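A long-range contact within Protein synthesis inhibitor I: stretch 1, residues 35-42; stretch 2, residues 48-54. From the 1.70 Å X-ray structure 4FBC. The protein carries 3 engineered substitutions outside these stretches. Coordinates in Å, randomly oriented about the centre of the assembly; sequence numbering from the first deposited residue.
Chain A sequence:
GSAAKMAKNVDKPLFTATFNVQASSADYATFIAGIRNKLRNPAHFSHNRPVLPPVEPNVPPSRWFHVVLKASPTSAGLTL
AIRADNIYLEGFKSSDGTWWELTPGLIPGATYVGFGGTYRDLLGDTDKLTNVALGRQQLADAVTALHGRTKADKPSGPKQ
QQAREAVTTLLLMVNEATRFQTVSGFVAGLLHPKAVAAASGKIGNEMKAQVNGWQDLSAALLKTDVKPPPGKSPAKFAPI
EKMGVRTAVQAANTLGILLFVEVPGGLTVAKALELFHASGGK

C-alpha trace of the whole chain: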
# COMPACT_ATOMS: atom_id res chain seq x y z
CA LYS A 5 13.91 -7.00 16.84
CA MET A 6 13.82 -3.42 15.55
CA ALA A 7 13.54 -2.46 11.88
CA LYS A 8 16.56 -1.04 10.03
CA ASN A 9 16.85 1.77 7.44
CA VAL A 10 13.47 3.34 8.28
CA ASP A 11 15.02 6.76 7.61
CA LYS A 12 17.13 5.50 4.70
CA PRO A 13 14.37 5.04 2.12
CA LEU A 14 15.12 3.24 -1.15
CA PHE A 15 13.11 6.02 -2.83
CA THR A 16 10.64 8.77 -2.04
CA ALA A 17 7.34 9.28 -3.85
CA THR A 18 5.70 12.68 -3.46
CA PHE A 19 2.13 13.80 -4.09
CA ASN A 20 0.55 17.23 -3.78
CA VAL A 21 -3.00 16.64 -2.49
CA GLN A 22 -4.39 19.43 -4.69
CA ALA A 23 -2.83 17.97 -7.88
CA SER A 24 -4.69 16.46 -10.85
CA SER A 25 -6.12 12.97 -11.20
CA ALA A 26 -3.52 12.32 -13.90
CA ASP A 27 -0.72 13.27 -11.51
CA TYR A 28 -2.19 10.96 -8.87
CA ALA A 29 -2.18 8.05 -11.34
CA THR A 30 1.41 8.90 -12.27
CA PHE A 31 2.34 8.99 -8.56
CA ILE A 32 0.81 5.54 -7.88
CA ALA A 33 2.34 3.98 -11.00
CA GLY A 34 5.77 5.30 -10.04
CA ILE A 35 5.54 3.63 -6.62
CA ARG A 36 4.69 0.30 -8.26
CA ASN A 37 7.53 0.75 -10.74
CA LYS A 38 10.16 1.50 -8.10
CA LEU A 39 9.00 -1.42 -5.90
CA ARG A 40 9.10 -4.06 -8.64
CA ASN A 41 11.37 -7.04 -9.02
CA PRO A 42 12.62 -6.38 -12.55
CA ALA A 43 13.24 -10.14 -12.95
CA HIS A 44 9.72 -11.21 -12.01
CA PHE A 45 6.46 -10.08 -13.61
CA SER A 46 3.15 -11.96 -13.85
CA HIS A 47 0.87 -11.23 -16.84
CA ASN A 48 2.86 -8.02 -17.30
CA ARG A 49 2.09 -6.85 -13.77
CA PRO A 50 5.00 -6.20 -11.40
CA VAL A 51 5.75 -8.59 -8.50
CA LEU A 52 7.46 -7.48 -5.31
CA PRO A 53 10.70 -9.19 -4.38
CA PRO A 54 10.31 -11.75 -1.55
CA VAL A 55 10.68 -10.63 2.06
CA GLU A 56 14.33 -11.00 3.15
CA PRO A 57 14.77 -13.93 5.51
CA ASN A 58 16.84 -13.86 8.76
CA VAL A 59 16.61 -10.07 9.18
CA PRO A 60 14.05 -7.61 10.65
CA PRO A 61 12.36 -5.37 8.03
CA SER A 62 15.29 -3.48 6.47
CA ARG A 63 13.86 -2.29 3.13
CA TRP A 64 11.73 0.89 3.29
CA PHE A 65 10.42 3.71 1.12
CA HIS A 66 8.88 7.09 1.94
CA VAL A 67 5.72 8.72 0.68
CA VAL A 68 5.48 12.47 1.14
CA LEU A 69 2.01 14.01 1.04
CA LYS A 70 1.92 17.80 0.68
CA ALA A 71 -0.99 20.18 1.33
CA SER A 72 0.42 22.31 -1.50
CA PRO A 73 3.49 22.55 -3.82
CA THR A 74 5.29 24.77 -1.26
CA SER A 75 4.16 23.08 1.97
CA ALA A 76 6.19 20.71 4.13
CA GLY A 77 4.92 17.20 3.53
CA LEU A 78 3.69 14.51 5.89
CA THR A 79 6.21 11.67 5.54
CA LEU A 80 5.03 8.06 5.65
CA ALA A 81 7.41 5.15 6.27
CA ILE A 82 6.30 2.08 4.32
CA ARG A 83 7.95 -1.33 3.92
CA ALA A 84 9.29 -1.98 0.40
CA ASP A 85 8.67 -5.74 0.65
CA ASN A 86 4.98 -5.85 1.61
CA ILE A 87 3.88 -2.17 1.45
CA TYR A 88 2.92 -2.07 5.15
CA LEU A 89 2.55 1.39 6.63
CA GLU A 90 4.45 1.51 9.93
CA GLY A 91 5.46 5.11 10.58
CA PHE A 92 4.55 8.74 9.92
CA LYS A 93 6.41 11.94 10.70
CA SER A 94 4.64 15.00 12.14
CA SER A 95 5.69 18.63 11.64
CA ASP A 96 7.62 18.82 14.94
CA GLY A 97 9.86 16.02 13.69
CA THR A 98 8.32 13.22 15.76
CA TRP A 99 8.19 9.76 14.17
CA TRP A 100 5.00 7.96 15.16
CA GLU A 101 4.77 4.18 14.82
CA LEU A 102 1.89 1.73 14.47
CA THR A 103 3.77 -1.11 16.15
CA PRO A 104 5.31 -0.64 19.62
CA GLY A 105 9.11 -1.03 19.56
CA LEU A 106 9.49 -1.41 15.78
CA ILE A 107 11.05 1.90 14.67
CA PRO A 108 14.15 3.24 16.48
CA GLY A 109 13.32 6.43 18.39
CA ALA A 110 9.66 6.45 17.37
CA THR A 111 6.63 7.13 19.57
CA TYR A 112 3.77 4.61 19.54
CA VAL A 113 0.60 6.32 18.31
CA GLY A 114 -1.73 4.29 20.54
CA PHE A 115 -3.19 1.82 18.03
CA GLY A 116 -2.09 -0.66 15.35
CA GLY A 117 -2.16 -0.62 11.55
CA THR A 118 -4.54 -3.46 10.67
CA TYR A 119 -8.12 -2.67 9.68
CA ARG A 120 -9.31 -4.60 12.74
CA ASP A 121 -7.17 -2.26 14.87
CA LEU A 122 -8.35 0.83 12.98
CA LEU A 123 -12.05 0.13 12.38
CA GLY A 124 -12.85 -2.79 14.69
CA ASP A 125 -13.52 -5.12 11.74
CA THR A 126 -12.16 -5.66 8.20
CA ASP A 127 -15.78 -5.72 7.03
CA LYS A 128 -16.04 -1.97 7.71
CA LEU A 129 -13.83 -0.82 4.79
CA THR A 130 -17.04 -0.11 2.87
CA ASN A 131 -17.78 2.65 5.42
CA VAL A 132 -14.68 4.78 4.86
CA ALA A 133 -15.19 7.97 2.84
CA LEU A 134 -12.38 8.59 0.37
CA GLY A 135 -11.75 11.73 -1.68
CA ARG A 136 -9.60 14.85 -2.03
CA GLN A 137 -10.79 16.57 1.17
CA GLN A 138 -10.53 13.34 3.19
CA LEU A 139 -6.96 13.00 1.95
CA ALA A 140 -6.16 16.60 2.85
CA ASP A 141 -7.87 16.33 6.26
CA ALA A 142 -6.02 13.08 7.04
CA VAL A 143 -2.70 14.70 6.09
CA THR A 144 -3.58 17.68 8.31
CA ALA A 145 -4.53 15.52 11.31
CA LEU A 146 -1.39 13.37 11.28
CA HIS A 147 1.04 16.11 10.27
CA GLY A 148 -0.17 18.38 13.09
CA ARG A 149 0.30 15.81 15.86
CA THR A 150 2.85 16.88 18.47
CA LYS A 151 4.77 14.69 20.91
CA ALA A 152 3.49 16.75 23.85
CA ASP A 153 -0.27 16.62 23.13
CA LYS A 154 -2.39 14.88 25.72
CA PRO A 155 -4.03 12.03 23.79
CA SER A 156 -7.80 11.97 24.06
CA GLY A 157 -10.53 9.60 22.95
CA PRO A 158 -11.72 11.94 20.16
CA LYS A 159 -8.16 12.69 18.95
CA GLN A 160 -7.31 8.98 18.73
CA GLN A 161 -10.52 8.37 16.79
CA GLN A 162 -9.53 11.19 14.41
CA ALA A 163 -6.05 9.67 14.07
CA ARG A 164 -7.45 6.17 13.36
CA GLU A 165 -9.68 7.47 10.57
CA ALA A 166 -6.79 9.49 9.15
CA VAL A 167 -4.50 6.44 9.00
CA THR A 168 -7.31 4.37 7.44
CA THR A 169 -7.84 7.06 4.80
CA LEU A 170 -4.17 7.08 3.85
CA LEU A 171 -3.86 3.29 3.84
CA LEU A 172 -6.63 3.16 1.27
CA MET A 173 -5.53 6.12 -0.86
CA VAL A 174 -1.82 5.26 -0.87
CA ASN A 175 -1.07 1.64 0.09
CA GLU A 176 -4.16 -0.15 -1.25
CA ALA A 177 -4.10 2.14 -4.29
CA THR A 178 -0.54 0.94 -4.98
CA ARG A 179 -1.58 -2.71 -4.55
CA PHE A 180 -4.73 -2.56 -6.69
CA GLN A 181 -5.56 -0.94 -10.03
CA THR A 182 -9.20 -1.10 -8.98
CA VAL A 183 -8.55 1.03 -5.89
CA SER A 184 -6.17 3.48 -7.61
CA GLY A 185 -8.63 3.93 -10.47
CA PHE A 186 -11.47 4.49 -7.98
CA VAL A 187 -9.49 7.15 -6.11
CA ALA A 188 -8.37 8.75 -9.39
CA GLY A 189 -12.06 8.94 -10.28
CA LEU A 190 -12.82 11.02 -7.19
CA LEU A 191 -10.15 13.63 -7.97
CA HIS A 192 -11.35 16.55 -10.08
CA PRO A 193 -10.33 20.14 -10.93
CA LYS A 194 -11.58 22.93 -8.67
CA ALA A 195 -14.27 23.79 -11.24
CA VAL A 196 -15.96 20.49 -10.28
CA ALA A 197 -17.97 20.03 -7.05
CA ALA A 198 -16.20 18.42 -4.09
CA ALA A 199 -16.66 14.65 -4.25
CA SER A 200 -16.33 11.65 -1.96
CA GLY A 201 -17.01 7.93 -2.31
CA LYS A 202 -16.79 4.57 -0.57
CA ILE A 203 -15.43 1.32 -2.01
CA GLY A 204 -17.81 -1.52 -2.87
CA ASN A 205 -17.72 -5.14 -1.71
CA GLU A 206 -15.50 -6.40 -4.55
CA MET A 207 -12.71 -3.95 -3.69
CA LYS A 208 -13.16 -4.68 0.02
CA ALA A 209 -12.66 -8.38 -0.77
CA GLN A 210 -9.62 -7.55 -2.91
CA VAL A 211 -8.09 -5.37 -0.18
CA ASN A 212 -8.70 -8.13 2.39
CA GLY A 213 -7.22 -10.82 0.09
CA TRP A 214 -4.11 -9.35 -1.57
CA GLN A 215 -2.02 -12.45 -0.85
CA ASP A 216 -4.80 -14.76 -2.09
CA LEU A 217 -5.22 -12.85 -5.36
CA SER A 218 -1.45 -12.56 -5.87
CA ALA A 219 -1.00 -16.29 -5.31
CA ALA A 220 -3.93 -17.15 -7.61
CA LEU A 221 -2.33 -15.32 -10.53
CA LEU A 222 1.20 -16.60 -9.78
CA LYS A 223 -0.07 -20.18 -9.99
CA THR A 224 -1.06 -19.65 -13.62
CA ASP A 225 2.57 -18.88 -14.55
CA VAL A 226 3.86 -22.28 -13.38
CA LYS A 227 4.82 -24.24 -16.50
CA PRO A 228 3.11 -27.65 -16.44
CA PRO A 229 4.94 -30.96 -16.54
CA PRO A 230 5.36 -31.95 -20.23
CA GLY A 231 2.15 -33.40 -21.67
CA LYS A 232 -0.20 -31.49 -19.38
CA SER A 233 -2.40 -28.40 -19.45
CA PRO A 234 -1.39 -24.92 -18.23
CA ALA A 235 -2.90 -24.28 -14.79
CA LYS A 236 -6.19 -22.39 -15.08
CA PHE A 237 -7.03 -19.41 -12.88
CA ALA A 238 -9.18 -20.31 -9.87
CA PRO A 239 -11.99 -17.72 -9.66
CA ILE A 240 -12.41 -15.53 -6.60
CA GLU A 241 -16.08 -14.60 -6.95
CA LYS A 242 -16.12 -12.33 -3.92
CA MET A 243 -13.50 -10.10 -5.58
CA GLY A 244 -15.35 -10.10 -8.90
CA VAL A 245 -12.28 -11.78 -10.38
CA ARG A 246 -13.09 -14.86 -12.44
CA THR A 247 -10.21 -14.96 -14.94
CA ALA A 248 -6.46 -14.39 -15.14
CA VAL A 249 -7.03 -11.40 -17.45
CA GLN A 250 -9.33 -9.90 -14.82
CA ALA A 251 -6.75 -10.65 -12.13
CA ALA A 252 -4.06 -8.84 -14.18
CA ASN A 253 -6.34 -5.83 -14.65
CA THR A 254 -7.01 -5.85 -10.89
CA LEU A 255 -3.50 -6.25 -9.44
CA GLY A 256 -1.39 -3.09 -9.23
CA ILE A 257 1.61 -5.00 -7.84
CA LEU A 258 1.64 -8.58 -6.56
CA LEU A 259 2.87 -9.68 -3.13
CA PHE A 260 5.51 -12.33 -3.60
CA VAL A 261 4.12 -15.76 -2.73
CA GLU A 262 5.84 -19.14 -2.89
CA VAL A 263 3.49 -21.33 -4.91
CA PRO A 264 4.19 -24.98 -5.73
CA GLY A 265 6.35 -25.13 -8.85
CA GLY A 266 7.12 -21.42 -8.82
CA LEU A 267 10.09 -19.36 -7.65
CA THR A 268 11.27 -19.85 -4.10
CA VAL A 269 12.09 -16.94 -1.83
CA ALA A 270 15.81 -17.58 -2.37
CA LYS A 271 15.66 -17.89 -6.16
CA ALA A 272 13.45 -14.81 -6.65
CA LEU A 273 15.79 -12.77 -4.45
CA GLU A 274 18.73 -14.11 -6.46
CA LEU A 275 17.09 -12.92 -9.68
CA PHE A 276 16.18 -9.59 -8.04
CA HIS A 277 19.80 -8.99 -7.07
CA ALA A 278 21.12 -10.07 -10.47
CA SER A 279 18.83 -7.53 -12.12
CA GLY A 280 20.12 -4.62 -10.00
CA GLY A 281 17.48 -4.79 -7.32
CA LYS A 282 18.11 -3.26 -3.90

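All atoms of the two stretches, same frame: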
# COMPACT_ATOMS: atom_id res chain seq x y z
N ILE A 35 5.32 4.48 -7.80
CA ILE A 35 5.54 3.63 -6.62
C ILE A 35 5.63 2.15 -7.03
O ILE A 35 6.57 1.45 -6.65
CB ILE A 35 4.46 3.81 -5.53
CG1 ILE A 35 4.49 5.25 -5.01
CG2 ILE A 35 4.69 2.83 -4.37
CD1 ILE A 35 3.38 5.62 -4.05
N ARG A 36 4.66 1.68 -7.81
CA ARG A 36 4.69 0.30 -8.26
C ARG A 36 5.97 0.00 -9.02
O ARG A 36 6.59 -1.04 -8.82
CB ARG A 36 3.50 0.00 -9.17
CG ARG A 36 2.16 0.13 -8.50
CD ARG A 36 1.06 0.07 -9.57
NE ARG A 36 -0.25 0.19 -8.97
CZ ARG A 36 -1.34 0.55 -9.64
NH1 ARG A 36 -1.24 0.82 -10.95
NH2 ARG A 36 -2.50 0.65 -9.01
N ASN A 37 6.36 0.93 -9.89
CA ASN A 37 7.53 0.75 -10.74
C ASN A 37 8.82 0.65 -9.93
O ASN A 37 9.65 -0.22 -10.18
CB ASN A 37 7.62 1.88 -11.77
CG ASN A 37 8.85 1.75 -12.66
OD1 ASN A 37 9.79 2.53 -12.54
ND2 ASN A 37 8.85 0.76 -13.55
N LYS A 38 8.97 1.52 -8.93
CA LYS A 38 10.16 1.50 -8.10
C LYS A 38 10.22 0.32 -7.11
O LYS A 38 11.31 -0.05 -6.65
CB LYS A 38 10.34 2.84 -7.38
CG LYS A 38 10.67 3.98 -8.34
CD LYS A 38 11.11 5.23 -7.61
CE LYS A 38 11.78 6.21 -8.57
NZ LYS A 38 12.20 7.46 -7.86
N LEU A 39 9.07 -0.27 -6.82
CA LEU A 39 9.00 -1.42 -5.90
C LEU A 39 9.29 -2.77 -6.58
O LEU A 39 9.60 -3.76 -5.92
CB LEU A 39 7.62 -1.49 -5.22
CG LEU A 39 7.26 -0.47 -4.15
CD1 LEU A 39 5.79 -0.60 -3.72
CD2 LEU A 39 8.20 -0.65 -2.95
N ARG A 40 9.19 -2.80 -7.91
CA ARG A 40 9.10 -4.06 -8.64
C ARG A 40 10.40 -4.86 -8.61
O ARG A 40 11.50 -4.31 -8.51
CB ARG A 40 8.73 -3.79 -10.11
CG ARG A 40 9.94 -3.45 -10.98
CD ARG A 40 9.62 -2.72 -12.29
NE ARG A 40 10.85 -2.50 -13.05
CZ ARG A 40 11.80 -1.60 -12.74
NH1 ARG A 40 11.67 -0.79 -11.70
NH2 ARG A 40 12.88 -1.50 -13.52
N ASN A 41 10.25 -6.18 -8.69
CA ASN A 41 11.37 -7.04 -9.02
C ASN A 41 11.50 -7.08 -10.54
O ASN A 41 10.68 -7.71 -11.21
CB ASN A 41 11.12 -8.45 -8.46
CG ASN A 41 12.27 -9.41 -8.74
OD1 ASN A 41 13.19 -9.09 -9.48
ND2 ASN A 41 12.22 -10.59 -8.13
N PRO A 42 12.55 -6.45 -11.08
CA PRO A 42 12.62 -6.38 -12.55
C PRO A 42 12.72 -7.75 -13.22
O PRO A 42 12.45 -7.87 -14.41
CB PRO A 42 13.89 -5.55 -12.81
CG PRO A 42 14.15 -4.81 -11.53
CD PRO A 42 13.66 -5.73 -10.43
N ASN A 48 2.40 -9.40 -17.13
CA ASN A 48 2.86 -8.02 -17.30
C ASN A 48 2.47 -7.08 -16.16
O ASN A 48 2.36 -5.86 -16.35
CB ASN A 48 2.43 -7.45 -18.66
CG ASN A 48 3.27 -6.26 -19.10
OD1 ASN A 48 4.39 -6.06 -18.61
ND2 ASN A 48 2.74 -5.46 -20.02
N ARG A 49 2.26 -7.65 -14.97
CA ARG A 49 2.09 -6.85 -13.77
C ARG A 49 3.32 -7.09 -12.91
O ARG A 49 3.84 -8.21 -12.86
CB ARG A 49 0.85 -7.28 -12.98
CG ARG A 49 -0.47 -7.11 -13.73
CD ARG A 49 -0.62 -5.70 -14.32
NE ARG A 49 -0.41 -4.65 -13.33
CZ ARG A 49 -0.03 -3.41 -13.62
NH1 ARG A 49 0.18 -3.07 -14.89
NH2 ARG A 49 0.15 -2.52 -12.65
N PRO A 50 3.79 -6.04 -12.22
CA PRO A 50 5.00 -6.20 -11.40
C PRO A 50 4.77 -7.09 -10.16
O PRO A 50 3.66 -7.14 -9.62
CB PRO A 50 5.35 -4.77 -11.00
CG PRO A 50 4.03 -4.05 -10.98
CD PRO A 50 3.22 -4.69 -12.10
N VAL A 51 5.82 -7.79 -9.73
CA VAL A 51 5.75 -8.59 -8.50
C VAL A 51 6.82 -8.05 -7.57
O VAL A 51 7.91 -7.72 -8.03
CB VAL A 51 6.03 -10.09 -8.76
CG1 VAL A 51 5.89 -10.91 -7.47
CG2 VAL A 51 5.10 -10.64 -9.84
N LEU A 52 6.49 -7.91 -6.30
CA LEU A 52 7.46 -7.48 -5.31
C LEU A 52 8.52 -8.56 -5.16
O LEU A 52 8.24 -9.74 -5.39
CB LEU A 52 6.76 -7.26 -3.96
CG LEU A 52 5.90 -6.00 -3.86
CD1 LEU A 52 4.83 -6.17 -2.78
CD2 LEU A 52 6.80 -4.84 -3.52
N PRO A 53 9.74 -8.16 -4.80
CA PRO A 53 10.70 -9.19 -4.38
C PRO A 53 10.19 -9.86 -3.10
O PRO A 53 9.38 -9.27 -2.37
CB PRO A 53 11.97 -8.38 -4.09
CG PRO A 53 11.47 -7.01 -3.68
CD PRO A 53 10.18 -6.79 -4.47
N PRO A 54 10.66 -11.10 -2.82
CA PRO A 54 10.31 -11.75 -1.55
C PRO A 54 10.79 -10.92 -0.36
O PRO A 54 11.67 -10.07 -0.51
CB PRO A 54 11.12 -13.06 -1.59
CG PRO A 54 11.31 -13.34 -3.05
CD PRO A 54 11.47 -11.97 -3.69
O HOH W 1 0.85 0.43 -13.02
O HOH W 2 9.72 -11.49 -6.90
O HOH W 3 8.09 -6.72 -11.66

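Two arginines meet at one end of this contact with no acidic residue of either stretch between them: Arg36 NH1 lies 4.0 Å from Arg49 NH2. A water mediates the approach, accepting hydrogen bonds from both groups, at 3.0 Å from Arg36 NH1 and 3.1 Å from Arg49 NH2. Arg36 reaches this point from the helix with an extended side chain (chi1 m, chi2 and chi3 t), whereas that of Arg49 is folded, with three successive m angles that bring its end nearer the helix. Further hydrogen bonds elsewhere in the structure engage both guanidinium groups.

Only one direct hydrogen bond joins the stretches. Asn41 N donates to Val51 O (2.9 Å, 165°), a nearly linear backbone pairing. Two waters add indirect links beside it: one molecule donates to Asn41 O (2.8 Å) and accepts from Val51 N (3.2 Å), while another accepts from Asn41 ND2 (2.9 Å) and donates to Leu52 O (2.7 Å). The side-chain amide of Asn41, buried with its CB directed toward the second stretch, thus reaches Leu52 O through water.

The two stretches bury 381 Å² in all, and apolar contacts contribute alongside the polar ones. Pro50 points toward the first stretch, and its CB lies 3.6 Å from Arg40 CB; the aliphatic base of Arg40 serves this contact while its end leads away, where NH1 donates to Asn37 O (2.6 Å). Leu52 CA-to-CB points away, yet its end returns to place CD2 3.8 Å from Leu39 CB. Pro53 CD approaches Leu39 O at 3.4 Å. Pro50 and Pro53 have no amide hydrogen to donate, and their compact rings pack closely against the first stretch.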